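Local coordinates for putative aliphatic sulfonates-binding protein (Escherichia coli, PDB 2X26) that serves as the putative periplasmic binding protein of an ABC-type transport system that takes up aliphatic sulfonates, at residues 38-41 with 42-46; 213-216 with 217-221. All blocks are in the same frame, centred on the assembly; numbering follows the deposited sequence. Where two conformers were deposited one is given.

Contact 1: 38-41 with 42-46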
ATOM      1  N   GLU A  38       4.420  -8.240 -11.002  1.00  5.59           N
ATOM      2  CA  GLU A  38       4.600  -8.355  -9.558  1.00  6.22           C
ATOM      3  C   GLU A  38       5.943  -7.767  -9.142  1.00  6.53           C
ATOM      4  O   GLU A  38       6.978  -8.091  -9.740  1.00  7.51           O
ATOM      5  CB  GLU A  38       4.544  -9.828  -9.137  1.00  6.90           C
ATOM      6  CG  GLU A  38       4.518  -9.986  -7.629  1.00 12.05           C
ATOM      7  CD  GLU A  38       4.702 -11.423  -7.237  1.00 24.09           C
ATOM      8  OE1 GLU A  38       5.855 -11.862  -7.167  1.00 27.83           O
ATOM      9  OE2 GLU A  38       3.683 -12.100  -7.000  1.00 29.10           O
ATOM     10  N   PHE A  39       5.912  -6.897  -8.145  1.00  4.45           N
ATOM     11  CA  PHE A  39       7.132  -6.336  -7.573  1.00  5.27           C
ATOM     12  C   PHE A  39       7.388  -6.820  -6.141  1.00  6.54           C
ATOM     13  O   PHE A  39       6.426  -7.077  -5.397  1.00  8.05           O
ATOM     14  CB  PHE A  39       7.010  -4.802  -7.564  1.00  5.14           C
ATOM     15  CG  PHE A  39       7.134  -4.223  -8.942  1.00  2.93           C
ATOM     16  CD1 PHE A  39       8.371  -3.886  -9.450  1.00  6.86           C
ATOM     17  CD2 PHE A  39       5.997  -4.061  -9.735  1.00  3.84           C
ATOM     18  CE1 PHE A  39       8.501  -3.384 -10.797  1.00  6.08           C
ATOM     19  CE2 PHE A  39       6.078  -3.554 -11.034  1.00  4.17           C
ATOM     20  CZ  PHE A  39       7.337  -3.236 -11.574  1.00  2.78           C
ATOM     21  N   PRO A  40       8.655  -6.823  -5.721  1.00  7.03           N
ATOM     22  CA  PRO A  40       8.945  -7.324  -4.361  1.00  8.28           C
ATOM     23  C   PRO A  40       8.633  -6.308  -3.256  1.00  6.75           C
ATOM     24  O   PRO A  40       8.472  -6.718  -2.112  1.00  6.32           O
ATOM     25  CB  PRO A  40      10.442  -7.559  -4.365  1.00  7.17           C
ATOM     26  CG  PRO A  40      10.976  -6.658  -5.487  1.00 10.76           C
ATOM     27  CD  PRO A  40       9.892  -6.600  -6.537  1.00  6.58           C
ATOM     28  N   ALA A  41       8.513  -5.028  -3.620  1.00  6.00           N
ATOM     29  CA  ALA A  41       8.193  -3.951  -2.664  1.00  7.42           C
ATOM     30  C   ALA A  41       7.804  -2.661  -3.411  1.00  7.68           C
ATOM     31  O   ALA A  41       8.066  -2.531  -4.626  1.00  7.79           O
ATOM     32  CB  ALA A  41       9.458  -3.672  -1.759  1.00  8.63           C
ATOM     33  N   GLY A  42       7.223  -1.694  -2.677  1.00  8.03           N
ATOM     34  CA  GLY A  42       6.753  -0.434  -3.290  1.00  7.52           C
ATOM     35  C   GLY A  42       7.851   0.369  -4.030  1.00  8.45           C
ATOM     36  O   GLY A  42       7.594   0.928  -5.141  1.00  8.04           O
ATOM     37  N   PRO A  43       9.047   0.519  -3.415  1.00  9.58           N
ATOM     38  CA  PRO A  43      10.071   1.336  -4.042  1.00  9.25           C
ATOM     39  C   PRO A  43      10.447   0.882  -5.457  1.00 10.62           C
ATOM     40  O   PRO A  43      10.504   1.702  -6.365  1.00  8.89           O
ATOM     41  CB  PRO A  43      11.265   1.245  -3.043  1.00 11.45           C
ATOM     42  CG  PRO A  43      10.544   1.235  -1.691  1.00 11.99           C
ATOM     43  CD  PRO A  43       9.366   0.269  -1.985  1.00 10.62           C
ATOM     44  N   GLN A  44      10.693  -0.410  -5.635  1.00 10.98           N
ATOM     45  CA  GLN A  44      10.972  -0.957  -6.958  1.00 10.55           C
ATOM     46  C   GLN A  44       9.812  -0.704  -7.918  1.00  8.25           C
ATOM     47  O   GLN A  44      10.035  -0.364  -9.107  1.00  8.59           O
ATOM     48  CB  GLN A  44      11.226  -2.465  -6.887  1.00 11.52           C
ATOM     49  CG  GLN A  44      12.519  -2.829  -6.150  1.00 16.97           C
ATOM     50  CD  GLN A  44      12.335  -3.081  -4.653  1.00 19.23           C
ATOM     51  OE1 GLN A  44      11.621  -2.356  -3.966  1.00 20.26           O
ATOM     52  NE2 GLN A  44      13.028  -4.119  -4.133  1.00 20.71           N
ATOM     53  N   MET A  45       8.573  -0.825  -7.436  1.00  7.47           N
ATOM     54  CA  MET A  45       7.407  -0.564  -8.297  0.50  6.34           C
ATOM     55  C   MET A  45       7.411   0.896  -8.731  1.00  5.72           C
ATOM     56  O   MET A  45       7.098   1.226  -9.888  1.00  4.23           O
ATOM     57  CB  MET A  45       6.076  -0.913  -7.581  0.50  6.26           C
ATOM     58  CG  MET A  45       4.782  -0.662  -8.420  0.50  8.10           C
ATOM     59  SD  MET A  45       4.171   1.039  -8.321  0.50  8.73           S
ATOM     60  CE  MET A  45       3.394   1.308  -9.895  0.50 16.31           C
ATOM     61  N   LEU A  46       7.760   1.789  -7.814  1.00  5.51           N
ATOM     62  CA  LEU A  46       7.629   3.213  -8.147  1.00  6.61           C
ATOM     63  C   LEU A  46       8.722   3.653  -9.129  1.00  7.46           C
ATOM     64  O   LEU A  46       8.513   4.555  -9.910  1.00  6.71           O
ATOM     65  CB  LEU A  46       7.660   4.094  -6.905  1.00  7.25           C
ATOM     66  CG  LEU A  46       6.398   3.951  -6.020  1.00  7.57           C
ATOM     67  CD1 LEU A  46       6.487   4.890  -4.803  1.00 12.56           C
ATOM     68  CD2 LEU A  46       5.028   4.104  -6.726  1.00 13.85           C
TER
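Phe-39 lays its ring against Met-45 where strand 33-38 of a periplasmic-binding-protein fold turns into helix 42-51, a strand-to-helix connection with Ala-41 at the N-cap position. One face of the ring receives the backbone of Met-45: CA of Met-45 stands 3.7 Å from the centroid of the Phe-39 ring, 14° off its normal, a CH-pi contact offset toward the rim. The aromatic side chain takes this place because CG of Phe-39 is anti to its carbonyl carbon (chi1 -73°), which swings the ring toward the first turn of the helix. The two side chains cross at about a right angle, and CB of Met-45 meets CG of Phe-39 at 3.7 Å. CG of Met-45 continues along the same ring, 3.8 Å from CD2 of Phe-39; both side chains also touch Ile-54. Backbone hydrogen bonding of Phe-39 with Tyr-9 ties the start of the turn to strand 4-9. The first helical turn is closed by a weak bond, 3.3 Å from N of Met-45 to O of Ala-41. Gln-44, bent at chi2 (92°), folds its amide back over the loop instead of extending away from it. The two polar atoms of that amide go to different neighbours, in van der Waals contact only: NE2 of Gln-44 lies 3.5 Å from CG of Pro-40, and OE1 of Gln-44 rests 3.4 Å from the methyl CB of Ala-41.

Contact 2: 213-216 with 217-221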
ATOM      1  N   ASP A 213     -11.602  -6.834  -3.754  1.00  4.94           N
ATOM      2  CA  ASP A 213     -11.216  -6.943  -2.344  1.00  5.81           C
ATOM      3  C   ASP A 213     -12.406  -7.492  -1.534  1.00  6.09           C
ATOM      4  O   ASP A 213     -12.204  -8.347  -0.667  1.00  6.33           O
ATOM      5  CB  ASP A 213     -10.757  -5.576  -1.801  1.00  7.45           C
ATOM      6  CG  ASP A 213     -10.000  -5.683  -0.482  1.00 11.18           C
ATOM      7  OD1 ASP A 213     -10.533  -6.267   0.496  1.00 12.30           O
ATOM      8  OD2 ASP A 213      -8.898  -5.130  -0.383  1.00 13.07           O
ATOM      9  N   ALA A 214     -13.617  -7.095  -1.897  1.00  5.73           N
ATOM     10  CA  ALA A 214     -14.827  -7.549  -1.167  1.00  6.42           C
ATOM     11  C   ALA A 214     -15.064  -9.076  -1.251  1.00  6.92           C
ATOM     12  O   ALA A 214     -15.777  -9.670  -0.398  1.00  6.10           O
ATOM     13  CB  ALA A 214     -15.988  -6.842  -1.668  1.00  6.75           C
ATOM     14  N   LEU A 215     -14.498  -9.701  -2.285  1.00  6.48           N
ATOM     15  CA  LEU A 215     -14.551 -11.164  -2.392  1.00  6.09           C
ATOM     16  C   LEU A 215     -13.902 -11.817  -1.203  1.00  6.74           C
ATOM     17  O   LEU A 215     -14.254 -12.953  -0.887  1.00  5.83           O
ATOM     18  CB  LEU A 215     -13.902 -11.665  -3.706  1.00  3.87           C
ATOM     19  CG  LEU A 215     -14.576 -11.127  -4.982  1.00  5.86           C
ATOM     20  CD1 LEU A 215     -13.766 -11.561  -6.213  1.00 11.02           C
ATOM     21  CD2 LEU A 215     -16.059 -11.547  -5.141  1.00 11.16           C
ATOM     22  N   THR A 216     -12.924 -11.153  -0.554  1.00  6.51           N
ATOM     23  CA  THR A 216     -12.308 -11.743   0.635  1.00  9.04           C
ATOM     24  C   THR A 216     -13.329 -11.898   1.764  1.00 10.63           C
ATOM     25  O   THR A 216     -13.111 -12.702   2.674  1.00 10.40           O
ATOM     26  CB  THR A 216     -11.082 -10.966   1.190  1.00  9.36           C
ATOM     27  OG1 THR A 216     -11.501  -9.684   1.677  1.00  9.19           O
ATOM     28  CG2 THR A 216     -10.004 -10.831   0.127  1.00 11.08           C
ATOM     29  N   ARG A 217     -14.434 -11.141   1.722  1.00 11.60           N
ATOM     30  CA  ARG A 217     -15.514 -11.336   2.703  0.50 12.14           C
ATOM     31  C   ARG A 217     -16.625 -12.222   2.154  1.00 12.07           C
ATOM     32  O   ARG A 217     -17.128 -13.125   2.848  1.00 12.42           O
ATOM     33  CB  ARG A 217     -16.091  -9.999   3.180  0.50 12.37           C
ATOM     34  CG  ARG A 217     -17.178 -10.145   4.234  0.50 16.06           C
ATOM     35  CD  ARG A 217     -17.784  -8.798   4.608  0.50 20.14           C
ATOM     36  NE  ARG A 217     -18.710  -8.900   5.738  0.50 22.43           N
ATOM     37  CZ  ARG A 217     -19.003  -7.877   6.538  0.50 24.06           C
ATOM     38  NH1 ARG A 217     -18.432  -6.696   6.330  0.50 24.45           N
ATOM     39  NH2 ARG A 217     -19.854  -8.028   7.548  0.50 23.33           N
ATOM     40  N   SER A 218     -17.034 -11.994   0.908  1.00 10.42           N
ATOM     41  CA  SER A 218     -18.207 -12.740   0.383  1.00  9.72           C
ATOM     42  C   SER A 218     -17.855 -14.158  -0.055  1.00  8.99           C
ATOM     43  O   SER A 218     -18.706 -15.034  -0.036  1.00  8.90           O
ATOM     44  CB  SER A 218     -18.884 -11.977  -0.763  1.00  9.23           C
ATOM     45  OG  SER A 218     -17.936 -11.833  -1.826  1.00  8.31           O
ATOM     46  N   GLN A 219     -16.585 -14.371  -0.392  1.00  8.11           N
ATOM     47  CA  GLN A 219     -16.080 -15.679  -0.800  0.50  8.28           C
ATOM     48  C   GLN A 219     -14.794 -15.934   0.001  1.00  7.72           C
ATOM     49  O   GLN A 219     -13.690 -16.137  -0.555  1.00  7.37           O
ATOM     50  CB  GLN A 219     -15.841 -15.754  -2.336  0.50  7.90           C
ATOM     51  CG  GLN A 219     -17.091 -15.998  -3.189  0.50 11.76           C
ATOM     52  CD  GLN A 219     -16.897 -15.640  -4.673  0.50 13.57           C
ATOM     53  OE1 GLN A 219     -15.900 -15.993  -5.287  0.50 13.27           O
ATOM     54  NE2 GLN A 219     -17.857 -14.927  -5.238  0.50 16.66           N
ATOM     55  N   ARG A 220     -14.925 -15.932   1.326  1.00  6.31           N
ATOM     56  CA  ARG A 220     -13.731 -16.047   2.194  1.00  5.67           C
ATOM     57  C   ARG A 220     -12.974 -17.367   1.998  1.00  5.81           C
ATOM     58  O   ARG A 220     -11.758 -17.376   1.919  1.00  4.76           O
ATOM     59  CB  ARG A 220     -14.164 -15.876   3.679  1.00  5.50           C
ATOM     60  CG  ARG A 220     -12.967 -15.806   4.639  1.00  6.63           C
ATOM     61  CD  ARG A 220     -13.471 -15.625   6.036  1.00  4.57           C
ATOM     62  NE  ARG A 220     -12.488 -16.014   7.043  1.00  3.52           N
ATOM     63  CZ  ARG A 220     -11.638 -15.171   7.603  1.00  5.77           C
ATOM     64  NH1 ARG A 220     -11.601 -13.882   7.198  1.00  4.33           N
ATOM     65  NH2 ARG A 220     -10.809 -15.628   8.528  1.00  5.01           N
ATOM     66  N   GLU A 221     -13.680 -18.498   1.929  1.00  3.63           N
ATOM     67  CA  GLU A 221     -12.988 -19.766   1.747  1.00  5.08           C
ATOM     68  C   GLU A 221     -12.124 -19.795   0.475  1.00  5.52           C
ATOM     69  O   GLU A 221     -10.947 -20.200   0.516  1.00  5.30           O
ATOM     70  CB  GLU A 221     -14.007 -20.922   1.698  1.00  4.64           C
ATOM     71  CG  GLU A 221     -13.403 -22.299   1.551  1.00  7.71           C
ATOM     72  CD  GLU A 221     -14.464 -23.417   1.337  1.00  6.79           C
ATOM     73  OE1 GLU A 221     -15.631 -23.147   0.947  1.00  8.86           O
ATOM     74  OE2 GLU A 221     -14.125 -24.607   1.507  1.00  8.86           O
TER
HETATM   75  O   HOH W   1     -13.049 -12.242   5.308  1.00 15.91           O
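Ala-214 receives the amides of both Arg-217 and Ser-218 on its carbonyl O at the end of helix 199-218, just before the helix is interrupted at Gln-219 and the chain restarts as helix 220-231. Earlier in this turn, O of Asp-213 takes the hydroxyl of Thr-216, OG1, at 2.8 Å as well as the Thr-216 amide, while the Asp-213 carboxylate is salt-bridged to Arg-245. At Ala-214, N of Ser-218 reaches O of Ala-214 at 2.9 Å in the carbonyl plane, and N of Arg-217 reaches the same O at 2.9 Å from above that plane. The added i+3 bond is consistent with a tightening of the last turn toward 3-10 geometry. Leu-215 O then accepts N of Gln-219 at 2.8 Å. Thr-216 sets OG1 between its backbone N and carbonyl carbon (chi1 66°), which turns the hydroxyl back to the preceding turn. With a valine here, O of Asp-213 would probably keep its backbone donor but lose the hydroxyl bond. The carbonyl of Thr-216 is bridged by water 1 to the next helix: the water donates to O of Thr-216 at 2.7 Å and accepts from NH1 of Arg-220 at 2.9 Å, in the guanidinium plane. NH1 of Arg-220 is also salt-bridged to Asp-243. Thr-216 packs on Ile-14 and Leu-18 of helix 14-21 and on Leu-242 of helix 235-243, which Arg-220 also touches, so the junction packs on both helices.

Overall arrangement
From the N terminus, the chain forms strand 4-9 and helix 14-21, then reaches contact 1, where strand 33-38, at one edge of its five-stranded mixed sheet, passes into helix 42-51. Contact 2 comes much later, where helix 199-218 gives way to helix 220-231. Each is a local turn of one continuous stretch and closes no long loop; the two follow in series, neither nesting nor crossing. Their centres lie 25 Å apart and their nearest atoms about 15 Å apart, without touching. Contact 1 joins a sheet edge to its helix, whereas contact 2 joins successive helices and meets the early chain again through helix 14-21.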